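Local coordinates for beta-lactamase-like protein (Novosphingobium pentaromativorans US6-1, PDB 6AUF) that is a zinc metallohydrolase of the metallo-beta-lactamase superfamily, a B3-like enzyme that probably hydrolyses beta-lactam antibiotics at a two-zinc site, at residues 75-80 with 114-119; 134-139 with 153-158. One frame throughout, in Å; residues are numbered along the deposited sequence.

Interaction 1 of 2, residues 75-80 with 114-119; sequences IDSGPA and GSIAEL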
loop_
_atom_site.group_PDB
_atom_site.type_symbol
_atom_site.label_atom_id
_atom_site.label_comp_id
_atom_site.label_asym_id
_atom_site.label_seq_id
_atom_site.Cartn_x
_atom_site.Cartn_y
_atom_site.Cartn_z
ATOM N N ILE A 75 -7.026 -4.049 -1.254
ATOM C CA ILE A 75 -5.807 -3.379 -1.698
ATOM C C ILE A 75 -4.609 -4.231 -1.296
ATOM O O ILE A 75 -4.386 -4.483 -0.104
ATOM C CB ILE A 75 -5.682 -1.963 -1.116
ATOM C CG1 ILE A 75 -6.974 -1.180 -1.315
ATOM C CG2 ILE A 75 -4.489 -1.216 -1.751
ATOM C CD1 ILE A 75 -6.954 0.169 -0.625
ATOM N N ASP A 76 -3.838 -4.664 -2.293
ATOM C CA ASP A 76 -2.595 -5.400 -2.103
ATOM C C ASP A 76 -2.835 -6.864 -1.772
ATOM O O ASP A 76 -3.794 -7.223 -1.080
ATOM C CB ASP A 76 -1.737 -4.752 -1.020
ATOM C CG ASP A 76 -1.073 -3.481 -1.499
ATOM O OD1 ASP A 76 -1.029 -3.275 -2.728
ATOM O OD2 ASP A 76 -0.593 -2.697 -0.658
ATOM N N SER A 77 -1.946 -7.712 -2.281
ATOM C CA SER A 77 -2.025 -9.142 -2.086
ATOM C C SER A 77 -1.011 -9.671 -1.087
ATOM O O SER A 77 -1.179 -10.790 -0.593
ATOM C CB SER A 77 -1.808 -9.856 -3.426
ATOM O OG SER A 77 -0.476 -9.649 -3.873
ATOM N N GLY A 78 0.027 -8.905 -0.776
ATOM C CA GLY A 78 1.174 -9.447 -0.094
ATOM C C GLY A 78 2.050 -10.191 -1.081
ATOM O O GLY A 78 1.789 -10.205 -2.289
ATOM N N PRO A 79 3.104 -10.835 -0.582
ATOM C CA PRO A 79 4.066 -11.501 -1.473
ATOM C C PRO A 79 3.415 -12.544 -2.373
ATOM O O PRO A 79 2.230 -12.873 -2.266
ATOM C CB PRO A 79 5.060 -12.137 -0.498
ATOM C CG PRO A 79 4.986 -11.259 0.728
ATOM C CD PRO A 79 3.551 -10.825 0.824
ATOM N N ALA A 80 4.236 -13.091 -3.271
ATOM C CA ALA A 80 3.706 -13.948 -4.327
ATOM C C ALA A 80 3.050 -15.206 -3.777
ATOM O O ALA A 80 2.164 -15.768 -4.426
ATOM C CB ALA A 80 4.813 -14.323 -5.309
ATOM N N GLY A 114 2.591 -9.323 -5.343
ATOM C CA GLY A 114 3.121 -10.554 -5.904
ATOM C C GLY A 114 2.078 -11.605 -6.244
ATOM O O GLY A 114 2.296 -12.431 -7.138
ATOM N N SER A 115 0.947 -11.615 -5.542
ATOM C CA SER A 115 -0.101 -12.577 -5.857
ATOM C C SER A 115 -1.412 -11.879 -6.192
ATOM O O SER A 115 -2.491 -12.403 -5.920
ATOM C CB SER A 115 -0.282 -13.604 -4.729
ATOM O OG SER A 115 -0.349 -13.017 -3.442
ATOM N N ILE A 116 -1.328 -10.696 -6.800
ATOM C CA ILE A 116 -2.514 -10.074 -7.383
ATOM C C ILE A 116 -3.209 -11.057 -8.317
ATOM O O ILE A 116 -4.439 -11.197 -8.304
ATOM C CB ILE A 116 -2.129 -8.774 -8.119
ATOM C CG1 ILE A 116 -1.727 -7.693 -7.127
ATOM C CG2 ILE A 116 -3.287 -8.260 -8.947
ATOM C CD1 ILE A 116 -2.851 -7.314 -6.200
ATOM N N ALA A 117 -2.425 -11.764 -9.130
ATOM C CA ALA A 117 -2.991 -12.647 -10.140
ATOM C C ALA A 117 -3.796 -13.767 -9.493
ATOM O O ALA A 117 -5.005 -13.890 -9.719
ATOM C CB ALA A 117 -1.871 -13.216 -11.009
ATOM N N GLU A 118 -3.124 -14.594 -8.690
ATOM C CA GLU A 118 -3.800 -15.682 -7.988
ATOM C C GLU A 118 -4.940 -15.154 -7.124
ATOM O O GLU A 118 -5.998 -15.786 -7.021
ATOM C CB GLU A 118 -2.782 -16.453 -7.146
ATOM C CG GLU A 118 -3.374 -17.458 -6.194
ATOM C CD GLU A 118 -2.314 -18.201 -5.409
ATOM O OE1 GLU A 118 -1.129 -17.830 -5.521
ATOM O OE2 GLU A 118 -2.667 -19.158 -4.687
ATOM N N LEU A 119 -4.746 -13.990 -6.505
ATOM C CA LEU A 119 -5.809 -13.395 -5.705
ATOM C C LEU A 119 -7.009 -13.025 -6.563
ATOM O O LEU A 119 -8.147 -13.066 -6.088
ATOM C CB LEU A 119 -5.279 -12.159 -4.990
ATOM C CG LEU A 119 -5.915 -11.891 -3.643
ATOM C CD1 LEU A 119 -5.796 -13.153 -2.823
ATOM C CD2 LEU A 119 -5.209 -10.722 -2.974
HETATM O O HOH W 1 1.036 -16.209 -6.796
#

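Interaction 2 of 2, residues 134-139 with 153-158; sequences RQVLES and EGFPPV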
loop_
_atom_site.group_PDB
_atom_site.type_symbol
_atom_site.label_atom_id
_atom_site.label_comp_id
_atom_site.label_asym_id
_atom_site.label_seq_id
_atom_site.Cartn_x
_atom_site.Cartn_y
_atom_site.Cartn_z
ATOM N N ARG A 134 0.574 0.644 -14.808
ATOM C CA ARG A 134 -0.027 -0.358 -15.688
ATOM C C ARG A 134 1.019 -1.256 -16.342
ATOM O O ARG A 134 0.884 -2.484 -16.334
ATOM C CB ARG A 134 -0.888 0.330 -16.754
ATOM C CG ARG A 134 -1.840 -0.613 -17.464
ATOM C CD ARG A 134 -2.243 -0.076 -18.807
ATOM N NE ARG A 134 -1.058 0.384 -19.514
ATOM C CZ ARG A 134 -0.276 -0.398 -20.246
ATOM N NH1 ARG A 134 -0.567 -1.684 -20.377
ATOM N NH2 ARG A 134 0.795 0.108 -20.848
ATOM N N GLN A 135 2.065 -0.663 -16.927
ATOM C CA GLN A 135 3.048 -1.454 -17.664
ATOM C C GLN A 135 3.629 -2.575 -16.807
ATOM O O GLN A 135 3.654 -3.735 -17.226
ATOM C CB GLN A 135 4.162 -0.555 -18.192
ATOM C CG GLN A 135 3.796 0.143 -19.470
ATOM C CD GLN A 135 3.778 -0.800 -20.653
ATOM O OE1 GLN A 135 2.995 -0.628 -21.592
ATOM N NE2 GLN A 135 4.657 -1.800 -20.623
ATOM N N VAL A 136 4.126 -2.247 -15.612
ATOM C CA VAL A 136 4.682 -3.280 -14.735
ATOM C C VAL A 136 3.623 -4.327 -14.405
ATOM O O VAL A 136 3.843 -5.531 -14.570
ATOM C CB VAL A 136 5.263 -2.652 -13.456
ATOM C CG1 VAL A 136 5.572 -3.738 -12.436
ATOM C CG2 VAL A 136 6.516 -1.813 -13.775
ATOM N N LEU A 137 2.456 -3.880 -13.938
ATOM C CA LEU A 137 1.385 -4.803 -13.563
ATOM C C LEU A 137 1.052 -5.785 -14.683
ATOM O O LEU A 137 0.852 -6.976 -14.432
ATOM C CB LEU A 137 0.140 -4.009 -13.166
ATOM C CG LEU A 137 -0.150 -3.930 -11.678
ATOM C CD1 LEU A 137 1.145 -3.994 -10.912
ATOM C CD2 LEU A 137 -0.920 -2.665 -11.356
ATOM N N GLU A 138 0.979 -5.307 -15.924
ATOM C CA GLU A 138 0.607 -6.171 -17.036
ATOM C C GLU A 138 1.785 -6.966 -17.588
ATOM O O GLU A 138 1.592 -7.799 -18.481
ATOM C CB GLU A 138 -0.061 -5.340 -18.142
ATOM C CG GLU A 138 -1.415 -4.782 -17.708
ATOM C CD GLU A 138 -2.219 -4.157 -18.832
ATOM O OE1 GLU A 138 -1.616 -3.635 -19.794
ATOM O OE2 GLU A 138 -3.465 -4.175 -18.747
ATOM N N SER A 139 2.990 -6.752 -17.063
ATOM C CA SER A 139 4.168 -7.487 -17.495
ATOM C C SER A 139 4.877 -8.214 -16.366
ATOM O O SER A 139 5.656 -9.129 -16.645
ATOM C CB SER A 139 5.176 -6.544 -18.170
ATOM O OG SER A 139 5.873 -5.774 -17.204
ATOM N N GLU A 153 12.960 -8.461 -7.995
ATOM C CA GLU A 153 12.451 -9.539 -8.832
ATOM C C GLU A 153 11.011 -9.254 -9.255
ATOM O O GLU A 153 10.358 -8.331 -8.766
ATOM C CB GLU A 153 12.528 -10.872 -8.082
ATOM C CG GLU A 153 11.912 -10.806 -6.689
ATOM C CD GLU A 153 11.346 -12.130 -6.231
ATOM O OE1 GLU A 153 12.135 -13.074 -6.007
ATOM O OE2 GLU A 153 10.106 -12.231 -6.108
ATOM N N GLY A 154 10.508 -10.080 -10.175
ATOM C CA GLY A 154 9.193 -9.889 -10.743
ATOM C C GLY A 154 8.136 -10.776 -10.105
ATOM O O GLY A 154 8.382 -11.506 -9.148
ATOM N N PHE A 155 6.935 -10.699 -10.665
ATOM C CA PHE A 155 5.798 -11.467 -10.173
ATOM C C PHE A 155 4.863 -11.737 -11.337
ATOM O O PHE A 155 5.029 -11.177 -12.427
ATOM C CB PHE A 155 5.068 -10.728 -9.050
ATOM C CG PHE A 155 4.620 -9.370 -9.430
ATOM C CD1 PHE A 155 5.478 -8.289 -9.311
ATOM C CD2 PHE A 155 3.343 -9.165 -9.929
ATOM C CE1 PHE A 155 5.069 -7.013 -9.677
ATOM C CE2 PHE A 155 2.921 -7.898 -10.292
ATOM C CZ PHE A 155 3.789 -6.815 -10.168
ATOM N N PRO A 156 3.862 -12.587 -11.142
ATOM C CA PRO A 156 3.044 -13.023 -12.273
ATOM C C PRO A 156 2.133 -11.906 -12.746
ATOM O O PRO A 156 1.458 -11.248 -11.940
ATOM C CB PRO A 156 2.247 -14.206 -11.706
ATOM C CG PRO A 156 2.147 -13.925 -10.271
ATOM C CD PRO A 156 3.389 -13.155 -9.871
ATOM N N PRO A 157 2.085 -11.674 -14.053
ATOM C CA PRO A 157 1.352 -10.521 -14.583
ATOM C C PRO A 157 -0.152 -10.648 -14.392
ATOM O O PRO A 157 -0.689 -11.676 -13.974
ATOM C CB PRO A 157 1.721 -10.516 -16.070
ATOM C CG PRO A 157 2.942 -11.362 -16.172
ATOM C CD PRO A 157 2.825 -12.389 -15.101
ATOM N N VAL A 158 -0.829 -9.551 -14.738
ATOM C CA VAL A 158 -2.274 -9.415 -14.625
ATOM C C VAL A 158 -2.715 -8.408 -15.678
ATOM O O VAL A 158 -1.923 -7.586 -16.143
ATOM C CB VAL A 158 -2.681 -8.941 -13.211
ATOM C CG1 VAL A 158 -3.229 -7.536 -13.266
ATOM C CG2 VAL A 158 -3.683 -9.891 -12.592
#

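Interaction 1 of 2, residues 75-80 with 114-119
Two backbone carbonyl planes organise this contact. Ser77 OG lies in the carbonyl plane of Gly78, on an oxygen lone pair, 2.8 Å from Gly78 O, whereas Ser115 OG approaches Pro79 O from 28° above that carbonyl's plane at 2.8 Å. This is a buried junction of the metallo-beta-lactamase fold: the loop leaving strand 72-75 packs on the N-terminal end of helix 116-121, directly after the zinc-binding HxHxDH motif spelled out by His107, His109, Asp111 and His112. The carboxylate of Asp76 is bonded outside the contact, OD1 to the N-H of Ser106 and OD2 to Tyr208 OH. Its side chain lies close to that of His112, consistent with a second-shell place.

Ser77 carries the contact. With OG between its backbone N and carbonyl carbon (chi1 67°), it gives its proton to Gly78 O and accepts the N-H of Ser115, Ser115 N to Ser77 OG being 2.9 Å at 146°. Backbone hydrogen bonds further tie Ser77 and Gly78 to His112. Ser115 holds its own OG in the same crowded position. Although it precedes the helix, it makes no side-chain cap and donates across to the loop, while its carbonyl begins the helical bonding by accepting Leu119 N. Next to the polar atoms, Leu119 CD2 packs against Ser77 CB at 3.5 Å, and the tip of Ile116, CD1, reaches the same CB at 3.9 Å. Gly114 has no side chain, so the backbones close in and its CA lies 3.8 Å from Ala80 CA. Beside exposed Ala80, one water donates to Ala80 O (2.7 Å) and to Glu118 OE1 (3.0 Å).

Interaction 2 of 2, residues 134-139 with 153-158
Phe155 takes the crowded first torsion (chi1 56°), its CG between the backbone N and the carbonyl carbon, and this swings the ring from the loop toward helix 131-139. Leu137 extends a methyl to meet it: CD1 sits in the ring plane at the edge, 3.9 Å from Phe155 CZ, the two side chains crossing obliquely. Val136 CG1 joins the same corner, 4.2 Å from Phe155 CZ.

The other anchor is made of backbone. In the last turn of the helix Leu137 O accepts the N-H of Val158 at 3.1 Å, with the donor in the carbonyl plane. Alongside it, Glu138 CA points its hydrogen at Val158 O, 3.0 Å away. Pro157 touches the helix end with one side of its ring, CB towards Glu138 O and CG 3.5 Å from Ser139 O. Glu138 CG, anti to its own carbonyl carbon, passes Val158 O, and the extended chain carries OE2 on to the N-H of Val160 and, weakly, His159 ND1.

The site joins the helix end to a loop beside the metal centre: the Phe155 side chain is about 9 Å from a zinc ion and touches His110. A single main-chain hydrogen bond thus fixes Val158 against the helix, apolar contacts of Phe155 and Pro157 do the rest, and Phe155 probably supplies a hydrophobic flank near the zinc ligands.

From the N terminus, the chain leaves strand 72-75, runs through helix 83-91, strand 100-104 and the zinc-binding motif, and returns at 114-119, where interaction 1 closes that loop. It then passes along strand 126-130 into helix 131-139, and interaction 2 closes the shorter excursion at 153-158. The two loops follow in series, neither nesting nor crossing, yet they meet in space, with centres about 11 Å apart. Phe155 CB lies 3.7 Å from Gly114 CA, and Val158 CG2 packs on Ala117 CA at 3.8 Å. The 114-119 segment therefore touches both the 75-80 loop and the 153-158 loop just after the zinc-binding motif.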